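Local coordinates for trichothecene 3-O-acetyltransferase (Fusarium sporotrichioides, PDB 2ZBA), which transfers an acetyl group from acetyl coenzyme A to the C3 hydroxyl of trichothecene mycotoxins, a step in the biosynthesis of compounds such as T-2 toxin, at residues 17-22 with 357-362; 319-324 with 352-357. All coordinates share one frame; numbering follows the deposited sequence.

Both contacts use helix 348-363, and their centres lie about 12 Å apart on the same side of the chain's centre. In contact 2 the helix meets strand 318-326, an outermost strand of the seven-stranded mixed sheet; in contact 1, which begins at the residue where contact 2 ends and lies nearer the helix's C-terminus, it meets the loop between strand 14-15 and helix 23-26. Contact 2 is nested along the sequence within the long excursion that contact 1 closes. The two share Ala357 and touch directly, Ile19 CD1 lying 3.6 Å from Thr355 CG2. The helix thus joins the N-terminal part of the chain to the later sheet, close to the bound T-2 toxin.

Contact 1. Residues 17-22 with 357-362; sequences DIIGQQ and ALATYM
Met362, present as selenomethionine, reaches from its helix into the short 3-10 turn at residues 18-20, where its methyl CE lies 3.4 Å from Ile18 O and 3.5 Å from Gln22 CG. The Met362 side chain is bent at its last torsion (chi3 66°), which turns CE toward Gln22, while its SE rests 4.0 Å from Ile19 CA. A long, unbranched and flexible side chain suits this place, since it must fit against backbone and aliphatic groups at once. Ile18 runs past Met362 in the opposite direction, its CD1 3.7 Å from Met362 CB; its other branch, CG2, meets Ala359 CB at 3.8 Å. The small side chain of Ala359 lets the turn come close, with the Ile19 and Ala359 CA atoms 5.7 Å apart. Ile19 crosses Leu358 at about a right angle, CG1 and CD1 both touching Leu358 CD2.

No hydrogen bond links the two segments; they meet by van der Waals contact, mostly between apolar side chains and partly against backbone carbonyls. Behind it, Gln22 NE2 bonds weakly to Ile19 O and Gln22 OE1 takes a weak bond from Leu373 N; nearest atoms of this side chain and the bound T-2 toxin are about 4 Å apart. Gln21 OE1 accepts from Ser82 N, and Asp17 is held by Tyr313 and Leu316. The buried contact sets the turn, between strand 14-15 and helix 23-26, against the C-terminal part of helix 348-363, with Ser82 tying it to strand 81-85.

Contact 2. Residues 319-324 with 352-357; sequences NMTYHD and RRRTQA. With ZBA (12,13-Epoxytrichothec-9-ene-3,4,8,15-tetrol-4,15-diacetate-8-isovalerate), chain F.
Strand 319-324 and helix 352-357 run at 122° to one another with their axes 9.4 Å apart at closest approach, a separation bridged by polar side chains. Arg354 leads from the helix, and its guanidinium meets Met320 O edge-on and in plane. Arg354 NH2 gives the stronger bond, 2.6 Å to Met320 O, and Arg354 NH1 adds a weak one of 3.0 Å to the same oxygen. The bend at chi3 (53°) places NE, from which the flat group continues to the strand. Arginine suits this place because its long arm ends in two N-H groups able to share one carbonyl. Arg354 NH2 also lies 3.2 Å from Tyr322 CE2, near the ring plane, with ring and guanidinium planes 85° apart.

Asn319 ND2 lies over one guanidinium face and donates to Thr355 OG1 at 2.9 Å in a nearly straight bond, within its own amide plane; Thr355 OG1 also bonds to Leu351 O. A water accepts from Asn319 ND2 and donates to Arg354 O, so the amide meets the helix twice. Asn319 OD1 takes bonds from Met320 N and Gln220 NE2, which hold the amide's rotation. Met320, a selenomethionine whose side chain leaves the backbone away from the helix, brings CE to 3.2 Å from O11 of the toxin. Helix 348-363 thus packs beside strand 318-326, an outermost strand of its sheet, whose backbone pairs with strand 294-302.

Contact 1. Residues 17-22 with 357-362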
# COMPACT_ATOMS: atom_id res chain seq x y z
N ASP A 17 -8.70 -7.60 12.45
CA ASP A 17 -8.89 -8.67 11.49
C ASP A 17 -7.91 -9.80 11.85
O ASP A 17 -6.73 -9.53 12.05
CB ASP A 17 -8.58 -8.15 10.09
CG ASP A 17 -9.59 -7.12 9.62
OD1 ASP A 17 -10.69 -7.54 9.17
OD2 ASP A 17 -9.28 -5.90 9.71
N ILE A 18 -8.38 -11.04 11.97
CA ILE A 18 -7.45 -12.15 12.28
C ILE A 18 -6.24 -12.12 11.36
O ILE A 18 -5.13 -12.30 11.81
CB ILE A 18 -8.10 -13.59 12.35
CG1 ILE A 18 -7.02 -14.67 12.40
CG2 ILE A 18 -8.94 -13.89 11.14
CD1 ILE A 18 -6.05 -14.59 13.61
N ILE A 19 -6.45 -11.83 10.08
CA ILE A 19 -5.35 -11.71 9.12
C ILE A 19 -4.38 -10.55 9.43
O ILE A 19 -3.21 -10.58 9.05
CB ILE A 19 -5.89 -11.71 7.65
CG1 ILE A 19 -6.13 -13.16 7.21
CG2 ILE A 19 -4.94 -11.03 6.71
CD1 ILE A 19 -6.81 -13.33 5.87
N GLY A 20 -4.85 -9.53 10.14
CA GLY A 20 -4.01 -8.39 10.49
C GLY A 20 -3.16 -8.63 11.72
O GLY A 20 -2.37 -7.76 12.11
N GLN A 21 -3.34 -9.79 12.35
CA GLN A 21 -2.61 -10.15 13.56
C GLN A 21 -1.22 -10.70 13.28
O GLN A 21 -0.63 -11.32 14.16
CB GLN A 21 -3.39 -11.17 14.40
CG GLN A 21 -4.81 -10.82 14.69
CD GLN A 21 -5.03 -10.12 16.00
OE1 GLN A 21 -4.10 -9.65 16.64
NE2 GLN A 21 -6.27 -10.03 16.39
N GLN A 22 -0.71 -10.49 12.07
CA GLN A 22 0.64 -10.91 11.69
C GLN A 22 1.65 -9.96 12.32
O GLN A 22 1.54 -8.75 12.15
CB GLN A 22 0.82 -10.87 10.17
CG GLN A 22 -0.07 -11.77 9.41
CD GLN A 22 -0.04 -11.52 7.93
OE1 GLN A 22 1.01 -11.22 7.34
NE2 GLN A 22 -1.20 -11.65 7.29
N ALA A 357 -8.46 -20.01 4.38
CA ALA A 357 -7.50 -20.99 4.95
C ALA A 357 -6.49 -20.28 5.86
O ALA A 357 -6.19 -20.75 6.95
CB ALA A 357 -6.79 -21.76 3.87
N LEU A 358 -5.98 -19.14 5.41
CA LEU A 358 -5.05 -18.32 6.19
C LEU A 358 -5.69 -17.89 7.49
O LEU A 358 -5.07 -18.04 8.56
CB LEU A 358 -4.57 -17.09 5.40
CG LEU A 358 -3.55 -16.12 6.06
CD1 LEU A 358 -2.20 -16.80 6.39
CD2 LEU A 358 -3.32 -14.89 5.18
N ALA A 359 -6.92 -17.39 7.42
CA ALA A 359 -7.63 -16.87 8.59
C ALA A 359 -7.89 -17.99 9.59
O ALA A 359 -7.69 -17.82 10.79
CB ALA A 359 -8.94 -16.19 8.17
N THR A 360 -8.28 -19.16 9.08
CA THR A 360 -8.53 -20.32 9.94
C THR A 360 -7.25 -20.76 10.65
O THR A 360 -7.24 -20.93 11.86
CB THR A 360 -9.15 -21.48 9.16
OG1 THR A 360 -10.27 -20.99 8.44
CG2 THR A 360 -9.65 -22.62 10.10
N TYR A 361 -6.18 -20.91 9.87
CA TYR A 361 -4.87 -21.33 10.39
C TYR A 361 -4.34 -20.40 11.48
O TYR A 361 -3.89 -20.85 12.54
CB TYR A 361 -3.87 -21.45 9.23
CG TYR A 361 -2.46 -21.80 9.65
CD1 TYR A 361 -2.15 -23.03 10.23
CD2 TYR A 361 -1.43 -20.90 9.44
CE1 TYR A 361 -0.85 -23.35 10.62
CE2 TYR A 361 -0.12 -21.19 9.82
CZ TYR A 361 0.15 -22.42 10.40
OH TYR A 361 1.45 -22.70 10.76
N MSE A 362 -4.43 -19.09 11.23
CA MSE A 362 -3.96 -18.10 12.19
C MSE A 362 -4.80 -18.06 13.46
O MSE A 362 -4.26 -17.96 14.56
CB MSE A 362 -3.92 -16.72 11.54
CG MSE A 362 -2.85 -16.55 10.44
SE MSE A 362 -2.78 -14.69 9.84
CE MSE A 362 -2.17 -13.87 11.34

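Contact 2. Residues 319-324 with 352-357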
# COMPACT_ATOMS: atom_id res chain seq x y z
N ASN A 319 -4.78 -10.13 0.62
CA ASN A 319 -3.92 -11.30 0.51
C ASN A 319 -2.95 -10.99 -0.62
O ASN A 319 -2.89 -9.86 -1.10
CB ASN A 319 -4.77 -12.54 0.21
CG ASN A 319 -4.10 -13.84 0.66
OD1 ASN A 319 -2.89 -13.90 0.84
ND2 ASN A 319 -4.91 -14.88 0.83
N MSE A 320 -2.18 -11.99 -1.05
CA MSE A 320 -1.30 -11.85 -2.17
C MSE A 320 -1.51 -13.05 -3.07
O MSE A 320 -2.01 -14.10 -2.64
CB MSE A 320 0.16 -11.75 -1.71
CG MSE A 320 0.49 -10.51 -0.82
SE MSE A 320 2.41 -10.20 -0.68
CE MSE A 320 2.59 -8.67 -1.90
N THR A 321 -1.15 -12.91 -4.34
CA THR A 321 -1.01 -14.06 -5.20
C THR A 321 0.50 -14.27 -5.43
O THR A 321 1.29 -13.31 -5.45
CB THR A 321 -1.82 -13.92 -6.53
OG1 THR A 321 -1.32 -12.83 -7.31
CG2 THR A 321 -3.32 -13.69 -6.23
N TYR A 322 0.88 -15.53 -5.59
CA TYR A 322 2.28 -15.91 -5.71
C TYR A 322 2.55 -16.62 -7.02
O TYR A 322 1.74 -17.41 -7.50
CB TYR A 322 2.68 -16.77 -4.53
CG TYR A 322 2.38 -16.10 -3.21
CD1 TYR A 322 3.23 -15.12 -2.70
CD2 TYR A 322 1.22 -16.41 -2.49
CE1 TYR A 322 2.93 -14.46 -1.48
CE2 TYR A 322 0.92 -15.77 -1.28
CZ TYR A 322 1.79 -14.81 -0.78
OH TYR A 322 1.49 -14.19 0.42
N HIS A 323 3.69 -16.31 -7.61
CA HIS A 323 4.00 -16.76 -8.96
C HIS A 323 5.46 -17.16 -8.99
O HIS A 323 6.33 -16.31 -8.84
CB HIS A 323 3.67 -15.65 -9.97
CG HIS A 323 2.27 -15.12 -9.85
ND1 HIS A 323 1.96 -14.06 -9.02
CD2 HIS A 323 1.10 -15.54 -10.38
CE1 HIS A 323 0.65 -13.85 -9.07
NE2 HIS A 323 0.11 -14.74 -9.88
N ASP A 324 5.72 -18.45 -9.14
CA ASP A 324 7.09 -18.95 -9.20
C ASP A 324 7.46 -19.34 -10.61
O ASP A 324 6.65 -19.94 -11.33
CB ASP A 324 7.27 -20.15 -8.28
CG ASP A 324 7.01 -19.83 -6.85
OD1 ASP A 324 7.75 -19.01 -6.27
OD2 ASP A 324 6.07 -20.41 -6.29
N ARG A 352 -10.71 -16.64 -2.30
CA ARG A 352 -11.50 -16.87 -1.09
C ARG A 352 -10.99 -18.01 -0.23
O ARG A 352 -10.81 -17.85 0.99
CB ARG A 352 -12.94 -17.15 -1.46
CG ARG A 352 -13.78 -15.95 -1.31
CD ARG A 352 -15.22 -16.31 -1.33
NE ARG A 352 -15.81 -15.85 -2.57
CZ ARG A 352 -15.94 -16.59 -3.65
NH1 ARG A 352 -15.56 -17.86 -3.65
NH2 ARG A 352 -16.49 -16.06 -4.73
N ARG A 353 -10.79 -19.16 -0.87
CA ARG A 353 -10.29 -20.36 -0.21
C ARG A 353 -8.94 -20.12 0.48
O ARG A 353 -8.77 -20.43 1.64
CB ARG A 353 -10.19 -21.54 -1.19
CG ARG A 353 -9.66 -22.84 -0.54
CD ARG A 353 -10.56 -23.32 0.61
NE ARG A 353 -10.03 -24.56 1.23
CZ ARG A 353 -10.72 -25.42 1.97
NH1 ARG A 353 -12.02 -25.25 2.23
NH2 ARG A 353 -10.09 -26.48 2.47
N ARG A 354 -8.00 -19.56 -0.26
CA ARG A 354 -6.66 -19.29 0.26
C ARG A 354 -6.72 -18.31 1.45
O ARG A 354 -5.95 -18.45 2.41
CB ARG A 354 -5.77 -18.73 -0.86
CG ARG A 354 -5.39 -19.75 -1.98
CD ARG A 354 -4.55 -19.10 -3.09
NE ARG A 354 -3.39 -18.42 -2.52
CZ ARG A 354 -3.19 -17.10 -2.54
NH1 ARG A 354 -4.04 -16.28 -3.17
NH2 ARG A 354 -2.13 -16.60 -1.92
N THR A 355 -7.63 -17.34 1.39
CA THR A 355 -7.75 -16.28 2.41
C THR A 355 -8.40 -16.83 3.67
O THR A 355 -7.93 -16.59 4.79
CB THR A 355 -8.52 -15.05 1.86
OG1 THR A 355 -7.78 -14.47 0.77
CG2 THR A 355 -8.71 -13.96 2.92
N GLN A 356 -9.48 -17.59 3.47
CA GLN A 356 -10.17 -18.27 4.57
C GLN A 356 -9.27 -19.33 5.19
O GLN A 356 -9.33 -19.54 6.40
CB GLN A 356 -11.48 -18.93 4.10
CG GLN A 356 -12.55 -17.91 3.64
CD GLN A 356 -13.88 -18.58 3.36
OE1 GLN A 356 -14.64 -18.94 4.28
NE2 GLN A 356 -14.16 -18.77 2.07
N ALA A 357 -8.46 -20.01 4.38
CA ALA A 357 -7.50 -20.99 4.95
C ALA A 357 -6.49 -20.28 5.86
O ALA A 357 -6.19 -20.75 6.95
CB ALA A 357 -6.79 -21.76 3.87
O18 ZBA F . 8.46 -6.33 2.87
C44 ZBA F . 8.07 -6.15 3.99
C45 ZBA F . 8.40 -6.98 5.19
C46 ZBA F . 8.60 -6.23 6.45
C48 ZBA F . 9.65 -5.26 6.64
C47 ZBA F . 7.76 -6.41 7.66
O17 ZBA F . 7.25 -5.14 4.25
C31 ZBA F . 6.59 -4.39 3.18
C30 ZBA F . 5.56 -5.26 2.47
C32 ZBA F . 6.08 -3.13 3.81
C39 ZBA F . 7.14 -2.28 4.44
C33 ZBA F . 4.81 -2.82 3.77
C34 ZBA F . 3.77 -3.63 3.07
O10 ZBA F . 3.63 -3.09 1.70
C29 ZBA F . 4.07 -5.17 2.96
C38 ZBA F . 3.94 -5.81 4.36
O12 ZBA F . 4.73 -7.02 4.43
C40 ZBA F . 4.40 -7.90 5.37
C41 ZBA F . 5.34 -9.06 5.39
O13 ZBA F . 3.51 -7.80 6.09
C28 ZBA F . 3.04 -5.86 1.92
C37 ZBA F . 3.23 -7.40 1.88
C35 ZBA F . 3.24 -5.17 0.56
C25 ZBA F . 2.76 -3.80 0.80
C36 ZBA F . 4.10 -5.58 -0.53
O11 ZBA F . 2.67 -5.75 -0.62
C27 ZBA F . 1.54 -5.40 2.19
C26 ZBA F . 1.38 -4.18 1.30
O16 ZBA F . 0.76 -3.08 1.91
O14 ZBA F . 0.48 -6.35 1.88
O HOH W 1 -3.74 -17.36 1.75